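Local coordinates for HydG protein (Carboxydothermus hydrogenoformans, PDB 4RTB) that matures [FeFe]-hydrogenase as a radical SAM lyase that synthesises CO and cyanide, and holds an iron-sulfur cluster and S-adenosylmethionine, at residues Arg95-Ala100 with Val341-Ala346; Arg31-Val36 with Leu254-Phe259; Ala422-Val427 with Gly462-Tyr467; Gln83-Lys88 with Arg333-Glu338. All blocks are in the same frame, centred on the assembly; numbering follows the deposited sequence.

Interaction 1 (Arg95-Ala100 with Val341-Ala346); sequences RIVLFA and VSQMSA
V97 and Q343 pair side by side in parallel strands, with L98 opposite M344 and F99 opposite S345 in the next two bridges. Four backbone bonds alternate between the strands. V97 N gives to S342 O and F99 N to M344 O; M344 N reaches V97 O at 2.8 Å. The last, A346 N to F99 O, is longer at 3.3 Å. CG of Q343 lies against CB of V97 (3.7 Å), both side chains pointing the same way. The F99 ring, with CG set between backbone N and carbonyl carbon (chi1 73°), leans across to S345, whose CB and CA sit over one ring face. The amide of Q343 stands nearly upright to that ring, 82° between planes, with OE1 3.5 Å from F99 CD1. With F99 exchanged for alanine, the S345 methylene would probably lose its aromatic cover and the Q343 amide would be freer to turn. On the other face, L98 CD2 meets M344 CB at 3.8 Å, and I96 CD1 wedges between V341 and M344. Further out, M344 packs under helices 330-339 and 375-384, which leaves the F99 face turned inward; bound S-adenosylmethionine lies about 10 Å from the F99 side chain. V97 and F99 touch R148 of strand 148-153. S342 OG is held by I322 N of the adjoining strand. Joining the first strand of the radical SAM barrel to the last closes the sheet: directional backbone bonds set the register, and apolar side chains on the L98 and M344 face, with a mixed aromatic, amide and serine layer on the other, keep them largely buried.

Interaction 2 (Arg31-Val36 with Leu254-Phe259); sequences RTYEIV and LGDPLF
Y33 on the N-terminal helix 23-39 meets F259, L258 and D256 where helix 257-275 starts, so the contact fastens a helix that precedes the barrel's first strand to an outer helix of the radical SAM barrel. Its main aromatic element is a T-shaped (edge-to-face) pair. F259 turns its edge onto one face of the Y33 ring, the planes 84° apart and the centroids separated by 5.2 Å; F259 CD1 comes to 3.5 Å from Y33 CG, close to where the ring leaves its methylene. The extended first torsion of Y33, CG anti to the backbone N (chi1 178°), carries the ring from its helix across to the other segment. N212 touches F259 as well. The polar approach is looser. D256, in the N-cap position just ahead of the helix, sets its carboxylate near the phenol end of Y33, with OD1 at the ring edge, 3.7 Å from Y33 CE2. Both carboxylate oxygens of D256, OD1 and OD2, stay 3.8 Å from Y33 OH, too far for a hydrogen bond, and the carboxylate and ring planes are turned 66° from each other. Y299 also touches D256. Aliphatic packing fills in beside the ring. L258 lays CD2 against Y33 CE2 at 3.9 Å, crossing the ring obliquely, and F69 of helix 62-70 also touches L258. One helical turn beyond Y33, V36 and L258 slide past each other in opposite directions, V36 CG1 resting 3.8 Å from L258 CD2.

Interaction 3 (Ala422-Val427 with Gly462-Tyr467); sequences ALFSFV and GRAIEY
The helical segments 422-427 and 462-467, joined through F424, V427 and I465, run almost parallel, 8° apart, with axes no closer than 11.2 Å and V427 CA and I465 CA 7.3 Å from each other. At that spacing the backbones stay apart and the side chains do the bridging. I465 takes the central place: its CG1, anti to the carbonyl carbon (chi1 -66°), meets F424 CE1 at 3.9 Å, while its CG2 branch lies 4.0 Å from V427 CG2. CD1 of I465 makes a looser contact with L423 CB, 4.4 Å away. F424 comes in from one flank; CG1 of I465 approaches its ring at a slant, and A464 CB stands at the ring edge, 4.2 Å from F424 CZ. This is apolar helix packing in the C-terminal helical region, where helices 419-432 and 459-468 share a core with helix 438-454: L448 touches L423 and V427, and V452 touches I465. I461 and I468 extend the seam before and after the segment along helix 459-468, both packing on F424. Helix 419-432 faces the body of the protein with its other side, where A422 touches L388 and S390 of strand 388-390 and F426 packs on V379 and I383 of helix 375-384. There S425 OG folds back to A422 O, a bond of 2.6 Å, sharing that carbonyl with F426 N, both donors arriving from the same face of its plane.

Interaction 4 (Gln83-Lys88 with Arg333-Glu338); sequences QARKVK and RDELVE
R85 and K88 reach from helix 74-91 to E335, V337 and E338 near the C-terminal end of helix 330-339, the connecting helix of the barrel's last beta-alpha-beta crossover; the two helical segments make an angle of 72°. R85 anchors a salt-bridge network with two glutamates. Its chain, extended from CG to NE, brings the guanidinium within range of both carboxylates. E335 OE2 comes to the edge of that group, in its plane, 3.7 Å from R85 NH2, a long pairing. E338 OE1 lies 3.6 Å from R85 NE but well out of the guanidinium plane, so this second long bridge rests on charge alone. E335 also has a long, weak ion pair with K307 through its other oxygen. K88 takes a different shape: it leaves its helix with CG anti to the backbone N and then bends at chi2 (-91°) and chi4. The bends lay CD and CE alongside the V337 carbonyl and put K88 NZ 2.9 Å from V337 O, a hydrogen bond to a carbonyl close to the helix end, where a positive charge is probably favoured. A leucine in place of K88 would probably leave the V337 carbonyl without this donor and remove the ammonium charge beside the helix end. V337 CG1 lies 4.0 Å from K88 NZ. Where the backbones come nearest, R85 CA offers a CH...O contact to E338 O at 3.6 Å, the angle at the hydrogen being 151°.

From the N terminus, helix 23-39 opens interaction 2, helix 74-91 opens interaction 4 and strand 95-105 opens interaction 1; they close in the same order, at 254-259, 333-338 and 341-346. Each loop therefore crosses the other two, and none nests inside another. Interaction 3 follows in series, a short loop within the C-terminal helices. Interactions 1 and 4 adjoin, the crossover helix packing its R333 and V337 against M344, so barrel closure and the helix layer outside it are joined. R95 touches A422, linking the strand to the C-terminal region. Interaction 2 lies apart, about 46 Å between centres from interaction 3, on the opposite side of the chain's centre.

Interaction 1 (Arg95-Ala100 with Val341-Ala346)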
loop_
_atom_site.group_PDB
_atom_site.type_symbol
_atom_site.label_atom_id
_atom_site.label_comp_id
_atom_site.label_asym_id
_atom_site.label_seq_id
_atom_site.Cartn_x
_atom_site.Cartn_y
_atom_site.Cartn_z
ATOM N N ARG A 95 5.606 -14.585 -0.043
ATOM C CA ARG A 95 5.892 -13.600 0.993
ATOM C C ARG A 95 4.882 -12.459 1.036
ATOM O O ARG A 95 4.619 -11.805 0.024
ATOM C CB ARG A 95 7.294 -13.027 0.793
ATOM C CG ARG A 95 7.812 -12.241 1.975
ATOM C CD ARG A 95 9.074 -11.485 1.619
ATOM N NE ARG A 95 8.816 -10.469 0.605
ATOM C CZ ARG A 95 9.167 -9.194 0.719
ATOM N NH1 ARG A 95 9.804 -8.771 1.803
ATOM N NH2 ARG A 95 8.886 -8.342 -0.257
ATOM N N ILE A 96 4.322 -12.222 2.215
ATOM C CA ILE A 96 3.432 -11.087 2.424
ATOM C C ILE A 96 3.914 -10.275 3.628
ATOM O O ILE A 96 4.119 -10.815 4.718
ATOM C CB ILE A 96 1.969 -11.541 2.621
ATOM C CG1 ILE A 96 1.075 -10.348 2.970
ATOM C CG2 ILE A 96 1.872 -12.644 3.676
ATOM C CD1 ILE A 96 0.881 -9.384 1.823
ATOM N N VAL A 97 4.119 -8.979 3.420
ATOM C CA VAL A 97 4.658 -8.124 4.468
ATOM C C VAL A 97 3.535 -7.479 5.270
ATOM O O VAL A 97 2.567 -6.971 4.702
ATOM C CB VAL A 97 5.568 -7.035 3.885
ATOM C CG1 VAL A 97 6.239 -6.255 5.000
ATOM C CG2 VAL A 97 6.608 -7.658 2.968
ATOM N N LEU A 98 3.665 -7.506 6.593
ATOM C CA LEU A 98 2.630 -6.969 7.465
ATOM C C LEU A 98 3.082 -5.701 8.188
ATOM O O LEU A 98 4.221 -5.605 8.661
ATOM C CB LEU A 98 2.193 -8.021 8.487
ATOM C CG LEU A 98 1.694 -9.359 7.935
ATOM C CD1 LEU A 98 1.043 -10.173 9.042
ATOM C CD2 LEU A 98 0.734 -9.162 6.768
ATOM N N PHE A 99 2.179 -4.730 8.260
ATOM C CA PHE A 99 2.431 -3.494 8.985
ATOM C C PHE A 99 1.158 -3.025 9.673
ATOM O O PHE A 99 0.058 -3.474 9.346
ATOM C CB PHE A 99 2.950 -2.405 8.043
ATOM C CG PHE A 99 1.900 -1.842 7.127
ATOM C CD1 PHE A 99 1.568 -2.496 5.952
ATOM C CD2 PHE A 99 1.250 -0.654 7.436
ATOM C CE1 PHE A 99 0.600 -1.981 5.105
ATOM C CE2 PHE A 99 0.284 -0.137 6.592
ATOM C CZ PHE A 99 -0.041 -0.800 5.427
ATOM N N ALA A 100 1.316 -2.114 10.627
ATOM C CA ALA A 100 0.179 -1.523 11.319
ATOM C C ALA A 100 0.222 -0.003 11.207
ATOM O O ALA A 100 1.263 0.617 11.440
ATOM C CB ALA A 100 0.160 -1.952 12.775
ATOM N N VAL A 341 -0.605 -8.456 -4.479
ATOM C CA VAL A 341 -0.388 -7.707 -3.244
ATOM C C VAL A 341 0.823 -8.228 -2.474
ATOM O O VAL A 341 0.954 -9.430 -2.256
ATOM C CB VAL A 341 -1.636 -7.769 -2.339
ATOM C CG1 VAL A 341 -1.326 -7.252 -0.944
ATOM C CG2 VAL A 341 -2.785 -6.998 -2.969
ATOM N N SER A 342 1.709 -7.324 -2.065
ATOM C CA SER A 342 2.917 -7.719 -1.347
ATOM C C SER A 342 2.974 -7.131 0.060
ATOM O O SER A 342 3.815 -7.527 0.870
ATOM C CB SER A 342 4.161 -7.307 -2.135
ATOM O OG SER A 342 4.161 -5.915 -2.391
ATOM N N GLN A 343 2.083 -6.185 0.347
ATOM C CA GLN A 343 2.019 -5.562 1.668
ATOM C C GLN A 343 0.586 -5.466 2.183
ATOM O O GLN A 343 -0.350 -5.255 1.412
ATOM C CB GLN A 343 2.651 -4.170 1.646
ATOM C CG GLN A 343 4.074 -4.128 2.167
ATOM C CD GLN A 343 4.504 -2.729 2.565
ATOM O OE1 GLN A 343 4.124 -2.228 3.625
ATOM N NE2 GLN A 343 5.298 -2.090 1.715
ATOM N N MET A 344 0.430 -5.592 3.497
ATOM C CA MET A 344 -0.895 -5.690 4.097
ATOM C C MET A 344 -0.990 -5.047 5.476
ATOM O O MET A 344 -0.042 -5.086 6.258
ATOM C CB MET A 344 -1.294 -7.155 4.211
ATOM C CG MET A 344 -2.439 -7.571 3.324
ATOM S SD MET A 344 -2.762 -9.312 3.608
ATOM C CE MET A 344 -2.877 -9.323 5.398
ATOM N N SER A 345 -2.152 -4.473 5.772
ATOM C CA SER A 345 -2.420 -3.933 7.099
ATOM C C SER A 345 -3.176 -4.961 7.932
ATOM O O SER A 345 -4.317 -5.304 7.623
ATOM C CB SER A 345 -3.219 -2.633 7.004
ATOM O OG SER A 345 -4.536 -2.881 6.546
ATOM N N ALA A 346 -2.534 -5.454 8.985
ATOM C CA ALA A 346 -3.142 -6.465 9.834
ATOM C C ALA A 346 -3.394 -5.929 11.234
ATOM O O ALA A 346 -2.561 -5.215 11.794
ATOM C CB ALA A 346 -2.266 -7.699 9.895
#

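Interaction 2 (Arg31-Val36 with Leu254-Phe259)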
loop_
_atom_site.group_PDB
_atom_site.type_symbol
_atom_site.label_atom_id
_atom_site.label_comp_id
_atom_site.label_asym_id
_atom_site.label_seq_id
_atom_site.Cartn_x
_atom_site.Cartn_y
_atom_site.Cartn_z
ATOM N N ARG A 31 -5.075 11.030 -23.385
ATOM C CA ARG A 31 -5.145 10.522 -24.759
ATOM C C ARG A 31 -5.432 9.034 -24.733
ATOM O O ARG A 31 -6.364 8.558 -25.385
ATOM C CB ARG A 31 -3.850 10.771 -25.540
ATOM C CG ARG A 31 -2.957 11.865 -24.996
ATOM N N THR A 32 -4.624 8.320 -23.955
ATOM C CA THR A 32 -4.791 6.892 -23.747
ATOM C C THR A 32 -6.236 6.573 -23.394
ATOM O O THR A 32 -6.882 5.769 -24.071
ATOM C CB THR A 32 -3.868 6.371 -22.629
ATOM O OG1 THR A 32 -2.506 6.685 -22.946
ATOM C CG2 THR A 32 -4.016 4.867 -22.472
ATOM N N TYR A 33 -6.748 7.241 -22.362
ATOM C CA TYR A 33 -8.103 6.985 -21.889
ATOM C C TYR A 33 -9.115 7.184 -23.006
ATOM O O TYR A 33 -10.119 6.479 -23.072
ATOM C CB TYR A 33 -8.447 7.885 -20.704
ATOM C CG TYR A 33 -9.859 7.702 -20.196
ATOM C CD1 TYR A 33 -10.831 8.666 -20.428
ATOM C CD2 TYR A 33 -10.221 6.561 -19.491
ATOM C CE1 TYR A 33 -12.123 8.502 -19.967
ATOM C CE2 TYR A 33 -11.511 6.389 -19.026
ATOM C CZ TYR A 33 -12.457 7.364 -19.268
ATOM O OH TYR A 33 -13.743 7.199 -18.809
ATOM N N GLU A 34 -8.846 8.137 -23.891
ATOM C CA GLU A 34 -9.705 8.328 -25.048
ATOM C C GLU A 34 -9.567 7.131 -25.978
ATOM O O GLU A 34 -10.557 6.459 -26.288
ATOM C CB GLU A 34 -9.358 9.626 -25.782
ATOM N N ILE A 35 -8.328 6.858 -26.388
ATOM C CA ILE A 35 -8.036 5.801 -27.350
ATOM C C ILE A 35 -8.682 4.488 -26.937
ATOM O O ILE A 35 -9.487 3.924 -27.686
ATOM C CB ILE A 35 -6.520 5.584 -27.515
ATOM C CG1 ILE A 35 -5.851 6.853 -28.048
ATOM C CG2 ILE A 35 -6.252 4.419 -28.448
ATOM C CD1 ILE A 35 -4.352 6.724 -28.221
ATOM N N VAL A 36 -8.336 4.027 -25.737
ATOM C CA VAL A 36 -8.917 2.824 -25.154
ATOM C C VAL A 36 -10.429 2.760 -25.354
ATOM O O VAL A 36 -10.951 1.749 -25.832
ATOM C CB VAL A 36 -8.608 2.728 -23.646
ATOM C CG1 VAL A 36 -9.354 1.563 -23.022
ATOM C CG2 VAL A 36 -7.110 2.595 -23.409
ATOM N N LEU A 254 -13.584 6.776 -6.819
ATOM C CA LEU A 254 -13.712 8.220 -6.950
ATOM C C LEU A 254 -14.144 8.576 -8.367
ATOM O O LEU A 254 -15.121 9.297 -8.565
ATOM C CB LEU A 254 -12.394 8.910 -6.596
ATOM C CG LEU A 254 -12.405 9.794 -5.346
ATOM C CD1 LEU A 254 -13.137 9.121 -4.194
ATOM C CD2 LEU A 254 -10.986 10.163 -4.943
ATOM N N GLY A 255 -13.413 8.061 -9.348
ATOM C CA GLY A 255 -13.765 8.242 -10.744
ATOM C C GLY A 255 -13.715 6.927 -11.498
ATOM O O GLY A 255 -13.671 5.859 -10.885
ATOM N N ASP A 256 -13.725 7.005 -12.826
ATOM C CA ASP A 256 -13.621 5.813 -13.662
ATOM C C ASP A 256 -12.326 5.081 -13.335
ATOM O O ASP A 256 -11.240 5.629 -13.517
ATOM C CB ASP A 256 -13.675 6.180 -15.146
ATOM C CG ASP A 256 -14.111 5.020 -16.019
ATOM O OD1 ASP A 256 -13.235 4.275 -16.509
ATOM O OD2 ASP A 256 -15.333 4.853 -16.216
ATOM N N PRO A 257 -12.442 3.840 -12.844
ATOM C CA PRO A 257 -11.309 3.059 -12.336
ATOM C C PRO A 257 -10.235 2.860 -13.401
ATOM O O PRO A 257 -9.040 2.821 -13.086
ATOM C CB PRO A 257 -11.950 1.721 -11.941
ATOM C CG PRO A 257 -13.424 1.991 -11.879
ATOM C CD PRO A 257 -13.678 3.045 -12.891
ATOM N N LEU A 258 -10.674 2.740 -14.651
ATOM C CA LEU A 258 -9.773 2.614 -15.788
ATOM C C LEU A 258 -8.780 3.769 -15.829
ATOM O O LEU A 258 -7.571 3.569 -15.994
ATOM C CB LEU A 258 -10.574 2.558 -17.092
ATOM C CG LEU A 258 -9.791 2.674 -18.401
ATOM C CD1 LEU A 258 -8.754 1.572 -18.489
ATOM C CD2 LEU A 258 -10.725 2.633 -19.604
ATOM N N PHE A 259 -9.302 4.978 -15.659
ATOM C CA PHE A 259 -8.486 6.177 -15.740
ATOM C C PHE A 259 -7.446 6.249 -14.623
ATOM O O PHE A 259 -6.297 6.610 -14.868
ATOM C CB PHE A 259 -9.369 7.423 -15.712
ATOM C CG PHE A 259 -8.631 8.688 -16.027
ATOM C CD1 PHE A 259 -8.508 9.121 -17.335
ATOM C CD2 PHE A 259 -8.054 9.438 -15.018
ATOM C CE1 PHE A 259 -7.826 10.284 -17.631
ATOM C CE2 PHE A 259 -7.369 10.599 -15.309
ATOM C CZ PHE A 259 -7.257 11.024 -16.616
#

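Interaction 3 (Ala422-Val427 with Gly462-Tyr467)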
loop_
_atom_site.group_PDB
_atom_site.type_symbol
_atom_site.label_atom_id
_atom_site.label_comp_id
_atom_site.label_asym_id
_atom_site.label_seq_id
_atom_site.Cartn_x
_atom_site.Cartn_y
_atom_site.Cartn_z
ATOM N N ALA A 422 13.052 -12.606 5.329
ATOM C CA ALA A 422 11.644 -12.804 5.666
ATOM C C ALA A 422 11.464 -13.992 6.611
ATOM O O ALA A 422 10.721 -13.915 7.600
ATOM C CB ALA A 422 10.824 -13.002 4.405
ATOM N N LEU A 423 12.145 -15.088 6.286
ATOM C CA LEU A 423 12.180 -16.271 7.133
ATOM C C LEU A 423 12.502 -15.904 8.564
ATOM O O LEU A 423 11.771 -16.264 9.477
ATOM C CB LEU A 423 13.214 -17.274 6.623
ATOM C CG LEU A 423 12.862 -18.110 5.395
ATOM C CD1 LEU A 423 14.096 -18.849 4.904
ATOM C CD2 LEU A 423 11.744 -19.083 5.721
ATOM N N PHE A 424 13.595 -15.171 8.753
ATOM C CA PHE A 424 14.050 -14.861 10.101
ATOM C C PHE A 424 13.205 -13.802 10.791
ATOM O O PHE A 424 13.109 -13.798 12.018
ATOM C CB PHE A 424 15.517 -14.442 10.078
ATOM C CG PHE A 424 16.454 -15.601 9.970
ATOM C CD1 PHE A 424 16.644 -16.446 11.050
ATOM C CD2 PHE A 424 17.119 -15.872 8.787
ATOM C CE1 PHE A 424 17.495 -17.526 10.960
ATOM C CE2 PHE A 424 17.972 -16.953 8.689
ATOM C CZ PHE A 424 18.157 -17.782 9.778
ATOM N N SER A 425 12.589 -12.910 10.022
ATOM C CA SER A 425 11.654 -11.966 10.619
ATOM C C SER A 425 10.484 -12.746 11.211
ATOM O O SER A 425 10.054 -12.494 12.346
ATOM C CB SER A 425 11.166 -10.938 9.594
ATOM O OG SER A 425 10.397 -11.544 8.573
ATOM N N PHE A 426 9.994 -13.721 10.450
ATOM C CA PHE A 426 8.904 -14.567 10.922
ATOM C C PHE A 426 9.350 -15.444 12.092
ATOM O O PHE A 426 8.564 -15.726 13.000
ATOM C CB PHE A 426 8.364 -15.432 9.785
ATOM C CG PHE A 426 7.150 -16.233 10.157
ATOM C CD1 PHE A 426 7.174 -17.617 10.113
ATOM C CD2 PHE A 426 5.984 -15.600 10.560
ATOM C CE1 PHE A 426 6.056 -18.358 10.456
ATOM C CE2 PHE A 426 4.864 -16.334 10.905
ATOM C CZ PHE A 426 4.900 -17.715 10.854
ATOM N N VAL A 427 10.610 -15.871 12.068
ATOM C CA VAL A 427 11.181 -16.626 13.177
ATOM C C VAL A 427 11.107 -15.787 14.445
ATOM O O VAL A 427 10.637 -16.256 15.483
ATOM C CB VAL A 427 12.651 -17.038 12.910
ATOM C CG1 VAL A 427 13.296 -17.569 14.180
ATOM C CG2 VAL A 427 12.734 -18.080 11.807
ATOM N N GLY A 462 18.291 -23.523 7.386
ATOM C CA GLY A 462 17.404 -24.440 8.080
ATOM C C GLY A 462 17.967 -24.871 9.420
ATOM O O GLY A 462 17.266 -24.850 10.443
ATOM N N ARG A 463 19.243 -25.256 9.415
ATOM C CA ARG A 463 19.926 -25.624 10.654
ATOM C C ARG A 463 19.845 -24.494 11.685
ATOM O O ARG A 463 19.536 -24.729 12.861
ATOM C CB ARG A 463 21.389 -25.984 10.375
ATOM C CG ARG A 463 21.581 -27.251 9.548
ATOM C CD ARG A 463 22.144 -28.392 10.387
ATOM N NE ARG A 463 22.347 -29.605 9.597
ATOM C CZ ARG A 463 21.527 -30.651 9.603
ATOM N NH1 ARG A 463 20.443 -30.645 10.367
ATOM N NH2 ARG A 463 21.794 -31.708 8.849
ATOM N N ALA A 464 20.103 -23.268 11.233
ATOM C CA ALA A 464 20.076 -22.098 12.112
ATOM C C ALA A 464 18.685 -21.836 12.689
ATOM O O ALA A 464 18.537 -21.576 13.885
ATOM C CB ALA A 464 20.566 -20.877 11.368
ATOM N N ILE A 465 17.674 -21.895 11.826
ATOM C CA ILE A 465 16.285 -21.731 12.239
ATOM C C ILE A 465 15.901 -22.749 13.305
ATOM O O ILE A 465 15.254 -22.408 14.298
ATOM C CB ILE A 465 15.319 -21.873 11.045
ATOM C CG1 ILE A 465 15.515 -20.723 10.059
ATOM C CG2 ILE A 465 13.872 -21.916 11.518
ATOM C CD1 ILE A 465 14.653 -20.834 8.824
ATOM N N GLU A 466 16.305 -23.998 13.102
ATOM C CA GLU A 466 15.970 -25.040 14.064
ATOM C C GLU A 466 16.730 -24.841 15.374
ATOM O O GLU A 466 16.225 -25.178 16.444
ATOM C CB GLU A 466 16.255 -26.427 13.487
ATOM C CG GLU A 466 15.528 -27.548 14.216
ATOM C CD GLU A 466 15.552 -28.853 13.447
ATOM O OE1 GLU A 466 16.383 -28.983 12.523
ATOM O OE2 GLU A 466 14.735 -29.746 13.761
ATOM N N TYR A 467 17.938 -24.290 15.289
ATOM C CA TYR A 467 18.696 -23.966 16.497
ATOM C C TYR A 467 17.986 -22.885 17.309
ATOM O O TYR A 467 17.821 -23.018 18.523
ATOM C CB TYR A 467 20.116 -23.512 16.148
ATOM C CG TYR A 467 20.938 -23.080 17.347
ATOM C CD1 TYR A 467 20.978 -21.747 17.745
ATOM C CD2 TYR A 467 21.675 -24.003 18.079
ATOM C CE1 TYR A 467 21.724 -21.348 18.838
ATOM C CE2 TYR A 467 22.425 -23.612 19.175
ATOM C CZ TYR A 467 22.447 -22.283 19.549
ATOM O OH TYR A 467 23.192 -21.888 20.636
#

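Interaction 4 (Gln83-Lys88 with Arg333-Glu338)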
loop_
_atom_site.group_PDB
_atom_site.type_symbol
_atom_site.label_atom_id
_atom_site.label_comp_id
_atom_site.label_asym_id
_atom_site.label_seq_id
_atom_site.Cartn_x
_atom_site.Cartn_y
_atom_site.Cartn_z
ATOM N N GLN A 83 -1.192 -15.071 -15.261
ATOM C CA GLN A 83 0.056 -14.323 -15.383
ATOM C C GLN A 83 0.392 -13.543 -14.115
ATOM O O GLN A 83 1.551 -13.499 -13.698
ATOM C CB GLN A 83 -0.007 -13.369 -16.574
ATOM C CG GLN A 83 0.753 -13.864 -17.786
ATOM C CD GLN A 83 2.226 -14.077 -17.498
ATOM O OE1 GLN A 83 2.845 -13.306 -16.764
ATOM N NE2 GLN A 83 2.795 -15.132 -18.073
ATOM N N ALA A 84 -0.621 -12.930 -13.509
ATOM C CA ALA A 84 -0.426 -12.164 -12.282
ATOM C C ALA A 84 0.160 -13.034 -11.170
ATOM O O ALA A 84 1.158 -12.662 -10.541
ATOM C CB ALA A 84 -1.736 -11.539 -11.833
ATOM N N ARG A 85 -0.459 -14.191 -10.939
ATOM C CA ARG A 85 0.015 -15.124 -9.919
ATOM C C ARG A 85 1.425 -15.604 -10.244
ATOM O O ARG A 85 2.260 -15.767 -9.344
ATOM C CB ARG A 85 -0.930 -16.326 -9.786
ATOM C CG ARG A 85 -2.377 -15.968 -9.453
ATOM C CD ARG A 85 -3.217 -17.202 -9.113
ATOM N NE ARG A 85 -4.572 -16.826 -8.710
ATOM C CZ ARG A 85 -5.686 -17.335 -9.227
ATOM N NH1 ARG A 85 -5.622 -18.263 -10.173
ATOM N NH2 ARG A 85 -6.868 -16.918 -8.792
ATOM N N LYS A 86 1.690 -15.827 -11.529
ATOM C CA LYS A 86 3.006 -16.309 -11.930
ATOM C C LYS A 86 4.082 -15.275 -11.610
ATOM O O LYS A 86 5.138 -15.611 -11.073
ATOM C CB LYS A 86 3.034 -16.660 -13.418
ATOM C CG LYS A 86 4.180 -17.583 -13.794
ATOM C CD LYS A 86 3.688 -18.778 -14.591
ATOM C CE LYS A 86 3.594 -18.446 -16.067
ATOM N NZ LYS A 86 4.941 -18.218 -16.657
ATOM N N VAL A 87 3.796 -14.016 -11.928
ATOM C CA VAL A 87 4.716 -12.912 -11.674
ATOM C C VAL A 87 4.950 -12.677 -10.180
ATOM O O VAL A 87 6.100 -12.543 -9.725
ATOM C CB VAL A 87 4.190 -11.614 -12.316
ATOM C CG1 VAL A 87 4.999 -10.414 -11.856
ATOM C CG2 VAL A 87 4.203 -11.732 -13.834
ATOM N N LYS A 88 3.855 -12.629 -9.422
ATOM C CA LYS A 88 3.937 -12.437 -7.979
ATOM C C LYS A 88 4.768 -13.546 -7.348
ATOM O O LYS A 88 5.574 -13.289 -6.450
ATOM C CB LYS A 88 2.540 -12.389 -7.354
ATOM C CG LYS A 88 2.514 -11.863 -5.918
ATOM C CD LYS A 88 2.649 -12.984 -4.895
ATOM C CE LYS A 88 3.063 -12.444 -3.533
ATOM N NZ LYS A 88 2.115 -11.422 -3.020
ATOM N N ARG A 333 -9.069 -11.043 0.440
ATOM C CA ARG A 333 -7.770 -10.541 0.871
ATOM C C ARG A 333 -6.627 -11.436 0.391
ATOM O O ARG A 333 -5.690 -10.967 -0.272
ATOM C CB ARG A 333 -7.752 -10.412 2.400
ATOM C CG ARG A 333 -6.500 -9.800 2.994
ATOM C CD ARG A 333 -5.853 -10.746 3.992
ATOM N NE ARG A 333 -6.587 -10.867 5.249
ATOM C CZ ARG A 333 -6.568 -11.953 6.017
ATOM N NH1 ARG A 333 -5.864 -13.016 5.647
ATOM N NH2 ARG A 333 -7.259 -11.985 7.148
ATOM N N ASP A 334 -6.717 -12.726 0.693
ATOM C CA ASP A 334 -5.635 -13.638 0.344
ATOM C C ASP A 334 -5.639 -14.016 -1.142
ATOM O O ASP A 334 -4.614 -14.446 -1.678
ATOM C CB ASP A 334 -5.700 -14.881 1.229
ATOM C CG ASP A 334 -5.493 -14.549 2.698
ATOM O OD1 ASP A 334 -6.045 -15.256 3.565
ATOM O OD2 ASP A 334 -4.780 -13.566 2.983
ATOM N N GLU A 335 -6.778 -13.842 -1.810
ATOM C CA GLU A 335 -6.811 -13.949 -3.268
ATOM C C GLU A 335 -5.988 -12.810 -3.870
ATOM O O GLU A 335 -5.211 -13.014 -4.806
ATOM C CB GLU A 335 -8.248 -13.909 -3.804
ATOM C CG GLU A 335 -8.710 -15.215 -4.454
ATOM C CD GLU A 335 -9.742 -15.006 -5.553
ATOM O OE1 GLU A 335 -10.859 -14.532 -5.252
ATOM O OE2 GLU A 335 -9.433 -15.318 -6.724
ATOM N N LEU A 336 -6.158 -11.613 -3.318
ATOM C CA LEU A 336 -5.407 -10.445 -3.758
ATOM C C LEU A 336 -3.925 -10.635 -3.459
ATOM O O LEU A 336 -3.071 -10.217 -4.244
ATOM C CB LEU A 336 -5.935 -9.176 -3.087
ATOM C CG LEU A 336 -7.397 -8.838 -3.392
ATOM C CD1 LEU A 336 -7.887 -7.694 -2.518
ATOM C CD2 LEU A 336 -7.584 -8.513 -4.866
ATOM N N VAL A 337 -3.618 -11.269 -2.330
ATOM C CA VAL A 337 -2.230 -11.603 -2.032
ATOM C C VAL A 337 -1.695 -12.573 -3.093
ATOM O O VAL A 337 -0.560 -12.428 -3.551
ATOM C CB VAL A 337 -2.068 -12.209 -0.617
ATOM C CG1 VAL A 337 -0.628 -12.630 -0.378
ATOM C CG2 VAL A 337 -2.512 -11.209 0.443
ATOM N N GLU A 338 -2.520 -13.540 -3.494
ATOM C CA GLU A 338 -2.162 -14.466 -4.575
ATOM C C GLU A 338 -1.872 -13.732 -5.887
ATOM O O GLU A 338 -0.954 -14.103 -6.624
ATOM C CB GLU A 338 -3.282 -15.493 -4.811
ATOM C CG GLU A 338 -3.190 -16.783 -3.997
ATOM C CD GLU A 338 -4.419 -17.675 -4.167
ATOM O OE1 GLU A 338 -4.723 -18.081 -5.311
ATOM O OE2 GLU A 338 -5.086 -17.967 -3.149
#